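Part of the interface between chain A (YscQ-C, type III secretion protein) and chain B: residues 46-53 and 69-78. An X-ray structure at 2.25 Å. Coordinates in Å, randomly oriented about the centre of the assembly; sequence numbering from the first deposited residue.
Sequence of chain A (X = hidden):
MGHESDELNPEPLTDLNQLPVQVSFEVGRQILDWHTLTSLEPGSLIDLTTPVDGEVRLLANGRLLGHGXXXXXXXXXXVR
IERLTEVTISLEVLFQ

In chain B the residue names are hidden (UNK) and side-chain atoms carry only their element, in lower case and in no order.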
ATOM      1  N   ILE A  46      -6.279  -6.155  12.783  1.00 34.99           N
ATOM      2  CA  ILE A  46      -5.145  -6.803  12.168  1.00 30.76           C
ATOM      3  C   ILE A  46      -3.897  -6.099  12.626  1.00 32.19           C
ATOM      4  O   ILE A  46      -3.784  -4.872  12.533  1.00 32.39           O
ATOM      5  CB  ILE A  46      -5.175  -6.739  10.639  1.00 28.21           C
ATOM      6  CG1 ILE A  46      -6.426  -7.416  10.099  1.00 20.39           C
ATOM      7  CG2 ILE A  46      -3.930  -7.411  10.050  1.00 22.58           C
ATOM      8  CD1 ILE A  46      -6.541  -7.298   8.546  1.00 24.04           C
ATOM      9  N   ASP A  47      -2.968  -6.886  13.146  1.00 30.15           N
ATOM     10  CA  ASP A  47      -1.662  -6.371  13.455  1.00 39.64           C
ATOM     11  C   ASP A  47      -0.883  -6.345  12.136  1.00 46.82           C
ATOM     12  O   ASP A  47      -0.833  -7.355  11.428  1.00 43.62           O
ATOM     13  CB  ASP A  47      -0.995  -7.295  14.458  1.00 45.31           C
ATOM     14  CG  ASP A  47       0.375  -6.833  14.834  1.00 46.47           C
ATOM     15  OD1 ASP A  47       0.514  -5.650  15.189  1.00 55.51           O
ATOM     16  OD2 ASP A  47       1.310  -7.653  14.750  1.00 53.40           O
ATOM     17  N   LEU A  48      -0.303  -5.194  11.801  1.00 40.59           N
ATOM     18  CA  LEU A  48       0.407  -5.025  10.535  1.00 42.87           C
ATOM     19  C   LEU A  48       1.868  -5.473  10.610  1.00 51.04           C
ATOM     20  O   LEU A  48       2.608  -5.349   9.634  1.00 54.87           O
ATOM     21  CB  LEU A  48       0.343  -3.565  10.072  1.00 43.60           C
ATOM     22  CG  LEU A  48      -1.029  -3.004   9.682  1.00 48.86           C
ATOM     23  CD1 LEU A  48      -0.881  -1.637   9.061  1.00 45.48           C
ATOM     24  CD2 LEU A  48      -1.714  -3.927   8.703  1.00 56.82           C
ATOM     25  N   THR A  49       2.279  -5.984  11.771  1.00 81.69           N
ATOM     26  CA  THR A  49       3.643  -6.474  11.969  1.00 69.12           C
ATOM     27  C   THR A  49       4.677  -5.381  11.720  1.00 66.98           C
ATOM     28  O   THR A  49       5.701  -5.621  11.089  1.00 76.36           O
ATOM     29  CB  THR A  49       3.954  -7.682  11.054  1.00 67.34           C
ATOM     30  OG1 THR A  49       2.825  -8.561  11.011  1.00 73.44           O
ATOM     31  CG2 THR A  49       5.163  -8.448  11.554  1.00 62.93           C
ATOM     32  N   THR A  50       4.401  -4.178  12.206  1.00 68.46           N
ATOM     33  CA  THR A  50       5.347  -3.063  12.102  1.00 70.42           C
ATOM     34  C   THR A  50       5.055  -2.045  13.200  1.00 69.69           C
ATOM     35  O   THR A  50       3.916  -1.937  13.654  1.00 67.52           O
ATOM     36  CB  THR A  50       5.290  -2.350  10.717  1.00 95.40           C
ATOM     37  OG1 THR A  50       3.935  -2.006  10.394  1.00 95.05           O
ATOM     38  CG2 THR A  50       5.872  -3.234   9.613  1.00 94.60           C
ATOM     39  N   PRO A  51       6.079  -1.287  13.632  1.00 72.47           N
ATOM     40  CA  PRO A  51       5.839  -0.271  14.666  1.00 67.30           C
ATOM     41  C   PRO A  51       4.925   0.827  14.125  1.00 69.53           C
ATOM     42  O   PRO A  51       4.516   0.759  12.959  1.00 71.95           O
ATOM     43  CB  PRO A  51       7.241   0.287  14.950  1.00 68.43           C
ATOM     44  CG  PRO A  51       8.202  -0.697  14.351  1.00 71.54           C
ATOM     45  CD  PRO A  51       7.482  -1.294  13.182  1.00 74.14           C
ATOM     46  N   VAL A  52       4.610   1.818  14.956  1.00 68.08           N
ATOM     47  CA  VAL A  52       3.712   2.903  14.555  1.00 77.61           C
ATOM     48  C   VAL A  52       4.276   3.765  13.423  1.00 86.97           C
ATOM     49  O   VAL A  52       3.517   4.363  12.661  1.00 80.88           O
ATOM     50  CB  VAL A  52       3.293   3.783  15.754  1.00 80.04           C
ATOM     51  CG1 VAL A  52       2.388   2.983  16.690  1.00 81.14           C
ATOM     52  CG2 VAL A  52       4.524   4.324  16.491  1.00 74.76           C
ATOM     53  N   ASP A  53       5.602   3.826  13.314  1.00101.14           N
ATOM     54  CA  ASP A  53       6.237   4.414  12.134  1.00110.39           C
ATOM     55  C   ASP A  53       6.288   3.367  11.012  1.00107.73           C
ATOM     56  O   ASP A  53       5.396   3.314  10.162  1.00108.92           O
ATOM     57  CB  ASP A  53       7.621   5.003  12.461  1.00122.50           C
ATOM     58  CG  ASP A  53       8.522   4.036  13.220  1.00131.34           C
ATOM     59  OD1 ASP A  53       8.024   3.005  13.726  1.00131.11           O
ATOM     60  OD2 ASP A  53       9.737   4.321  13.319  1.00137.52           O
TER
ATOM     61  N   UNK B  69      -9.259   1.396   9.239  1.00 29.08           N
ATOM     62  CA  UNK B  69      -8.827   2.625   9.872  1.00 32.39           C
ATOM     63  C   UNK B  69      -7.589   2.276  10.673  1.00 31.84           C
ATOM     64  O   UNK B  69      -7.604   1.317  11.461  1.00 35.55           O
ATOM     65  n   UNK B  69     -10.881   7.529   9.309  1.00 59.99           N
ATOM     66  c   UNK B  69      -9.592   4.254  11.709  1.00 55.90           C
ATOM     67  c   UNK B  69     -11.700   6.546   9.661  1.00 68.36           C
ATOM     68  n   UNK B  69     -11.274   5.599  10.491  1.00 69.61           N
ATOM     69  c   UNK B  69      -9.930   5.575  11.065  1.00 71.37           C
ATOM     70  c   UNK B  69      -9.948   3.107  10.794  1.00 41.07           C
ATOM     71  n   UNK B  69     -12.933   6.507   9.175  1.00 69.28           N
ATOM     72  N   UNK B  70      -6.505   3.016  10.469  1.00 30.82           N
ATOM     73  CA  UNK B  70      -5.310   2.798  11.278  1.00 35.51           C
ATOM     74  C   UNK B  70      -5.601   3.060  12.754  1.00 38.77           C
ATOM     75  O   UNK B  70      -6.308   4.008  13.105  1.00 40.18           O
ATOM     76  c   UNK B  70      -2.989   1.952   9.581  1.00 33.74           C
ATOM     77  c   UNK B  70      -4.169   3.704  10.828  1.00 37.24           C
ATOM     78  c   UNK B  70      -3.535   3.349   9.494  1.00 34.03           C
ATOM     79  c   UNK B  70      -2.438   4.350   9.110  1.00 35.88           C
ATOM     80  N   UNK B  71      -5.058   2.211  13.613  1.00 30.24           N
ATOM     81  CA  UNK B  71      -5.164   2.422  15.045  1.00 36.33           C
ATOM     82  C   UNK B  71      -3.804   2.109  15.617  1.00 41.49           C
ATOM     83  O   UNK B  71      -3.016   1.392  14.986  1.00 40.75           O
ATOM     84  c   UNK B  71      -7.623   1.783  15.117  1.00 27.90           C
ATOM     85  c   UNK B  71      -6.243   1.513  15.709  1.00 32.84           C
ATOM     86  c   UNK B  71      -5.880   0.041  15.561  1.00 30.03           C
ATOM     87  N   UNK B  72      -3.519   2.670  16.791  1.00 49.65           N
ATOM     88  CA  UNK B  72      -2.287   2.367  17.513  1.00 56.94           C
ATOM     89  C   UNK B  72      -2.577   1.536  18.754  1.00 54.47           C
ATOM     90  O   UNK B  72      -3.551   1.781  19.481  1.00 41.73           O
ATOM     91  o   UNK B  72       0.246   5.751  18.285  1.00 85.32           O
ATOM     92  c   UNK B  72      -1.519   3.639  17.884  1.00 60.48           C
ATOM     93  c   UNK B  72       0.037   5.493  17.072  1.00 85.28           C
ATOM     94  c   UNK B  72      -0.760   4.239  16.706  1.00 69.70           C
ATOM     95  o   UNK B  72       0.451   6.218  16.137  1.00 84.22           O
ATOM     96  N   UNK B  73      -1.724   0.541  18.971  1.00 47.64           N
ATOM     97  CA  UNK B  73      -1.862  -0.388  20.081  1.00 46.72           C
ATOM     98  C   UNK B  73      -0.467  -0.566  20.630  1.00 58.87           C
ATOM     99  O   UNK B  73       0.384  -1.203  19.987  1.00 56.94           O
ATOM    100  c   UNK B  73      -3.873  -1.600  19.157  1.00 48.60           C
ATOM    101  c   UNK B  73      -2.415  -1.748  19.599  1.00 47.86           C
ATOM    102  c   UNK B  73      -2.295  -2.793  20.684  1.00 54.88           C
ATOM    103  c   UNK B  73      -4.204  -2.283  17.825  1.00 44.81           C
ATOM    104  N   UNK B  74      -0.214   0.057  21.781  1.00 61.27           N
ATOM    105  CA  UNK B  74       1.067  -0.066  22.471  1.00 65.75           C
ATOM    106  C   UNK B  74       2.277   0.173  21.572  1.00 64.18           C
ATOM    107  O   UNK B  74       3.247  -0.586  21.617  1.00 66.41           O
ATOM    108  o   UNK B  74       0.038  -4.096  23.494  1.00104.09           O
ATOM    109  c   UNK B  74       0.050  -1.772  24.066  1.00 94.25           C
ATOM    110  c   UNK B  74      -0.034  -3.248  24.388  1.00105.59           C
ATOM    111  c   UNK B  74       1.174  -1.454  23.103  1.00 80.90           C
ATOM    112  n   UNK B  74      -0.186  -3.567  25.674  1.00111.83           N
ATOM    113  N   UNK B  75       2.229   1.223  20.759  1.00 62.68           N
ATOM    114  CA  UNK B  75       3.351   1.547  19.895  1.00 60.41           C
ATOM    115  C   UNK B  75       3.447   0.642  18.677  1.00 59.63           C
ATOM    116  O   UNK B  75       4.399   0.728  17.894  1.00 56.53           O
ATOM    117  N   UNK B  76       2.464  -0.240  18.529  1.00 58.91           N
ATOM    118  CA  UNK B  76       2.357  -1.081  17.345  1.00 51.77           C
ATOM    119  C   UNK B  76       1.182  -0.571  16.513  1.00 55.83           C
ATOM    120  O   UNK B  76       0.119  -0.207  17.040  1.00 55.73           O
ATOM    121  c   UNK B  76       2.132  -2.557  17.718  1.00 43.99           C
ATOM    122  n   UNK B  76       2.748  -7.181  20.202  1.00 70.94           N
ATOM    123  n   UNK B  76       4.665  -6.736  21.394  1.00 81.27           N
ATOM    124  n   UNK B  76       3.736  -5.089  20.089  1.00 74.47           N
ATOM    125  c   UNK B  76       3.711  -6.333  20.562  1.00 76.28           C
ATOM    126  c   UNK B  76       3.246  -3.200  18.535  1.00 52.12           C
ATOM    127  c   UNK B  76       2.760  -4.525  19.157  1.00 65.54           C
ATOM    128  N   UNK B  77       1.367  -0.560  15.205  1.00 48.74           N
ATOM    129  CA  UNK B  77       0.339  -0.064  14.326  1.00 39.79           C
ATOM    130  C   UNK B  77      -0.576  -1.201  13.949  1.00 39.77           C
ATOM    131  O   UNK B  77      -0.127  -2.328  13.708  1.00 40.26           O
ATOM    132  c   UNK B  77       0.925   1.775  10.940  1.00 47.13           C
ATOM    133  c   UNK B  77      -0.312   2.676  12.942  1.00 44.77           C
ATOM    134  c   UNK B  77       0.122   1.426  12.185  1.00 46.63           C
ATOM    135  c   UNK B  77       0.976   0.538  13.076  1.00 45.36           C
ATOM    136  N   UNK B  78      -1.872  -0.900  13.899  1.00 35.56           N
ATOM    137  CA  UNK B  78      -2.856  -1.840  13.416  1.00 26.35           C
ATOM    138  C   UNK B  78      -3.933  -1.125  12.621  1.00 25.81           C
ATOM    139  O   UNK B  78      -3.912   0.097  12.454  1.00 30.76           O
TER

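Position 69 of chain B carries seven side-chain atoms: three carbons, a nitrogen, then a carbon bearing two more nitrogens. This guanidinium ends an arginine, R69(B), which stays out of reach of the chain A stretch and is hydrogen-bonded elsewhere in the structure. Position 70 has four carbons forked at the second, the pattern of leucine; one terminal carbon lies 4.2 Å from CD1 of L48(A), an apolar contact made by L70(B) CD2. At 71, one carbon carries two others. This is valine, V71(B), and it makes no contact with the chain A stretch.

Position 72 shows three carbons, the third holding two oxygens. Two residues fit such a carboxylate by element, but the chain length selects glutamate over aspartate: E72(B), whose CG packs 3.4 Å from CG1 of V52(A). Position 73 has four carbons forked at the first, with one arm two carbons long, and they touch nothing in the chain A stretch; this is isoleucine, I73(B). At 74, three carbons end in one oxygen and one nitrogen, an amide that identifies glutamine, Q74(B), pointing away from chain A.

Position 75 has no side-chain atoms and is glycine. G75(B) adopts a positive phi of 77° in the type I' turn running from 73 to 76, a conformation that favours glycine, and its carbonyl O accepts a weak hydrogen bond from V52(A) N at 3.1 Å. Position 76 repeats the three carbons, nitrogen and guanidinium carbon of arginine; R76(B) directs its CA-to-CB bond away, while its CA lies 4.5 Å from CA of P51(A).

Position 77 has four carbons forked at the second and points toward chain A. It is leucine, L77(B): its CB lies 3.5 Å from P51(A) O and its CD2 4.3 Å from L48(A) CD1. Position 78 again lacks a side chain, and is glycine. G78(B) CA sits 3.3 Å from I46(A) O, and an ideal CB here would crowd that same oxygen, so the close backbone approach leaves little room for one.

The contact is an antiparallel edge pairing, interrupted by a beta bulge between the D47(A)–G78(B) and P51(A)–R76(B) pairs. L77(B) turns both its N and its O to chain A: its N donates to T50(A) O at 3.3 Å, and its O accepts a weak bond from L48(A) N at 3.4 Å. Beside these bonds, L48(A) packs against L70(B) and L77(B), while V52(A) covers the turn end beside E72(B) and G75(B). The contact thus combines three backbone hydrogen bonds, two of them weak, with a small apolar cluster of L48(A), L70(B) and L77(B).

Chain B, residues 69-78: RLVEIQGRLG
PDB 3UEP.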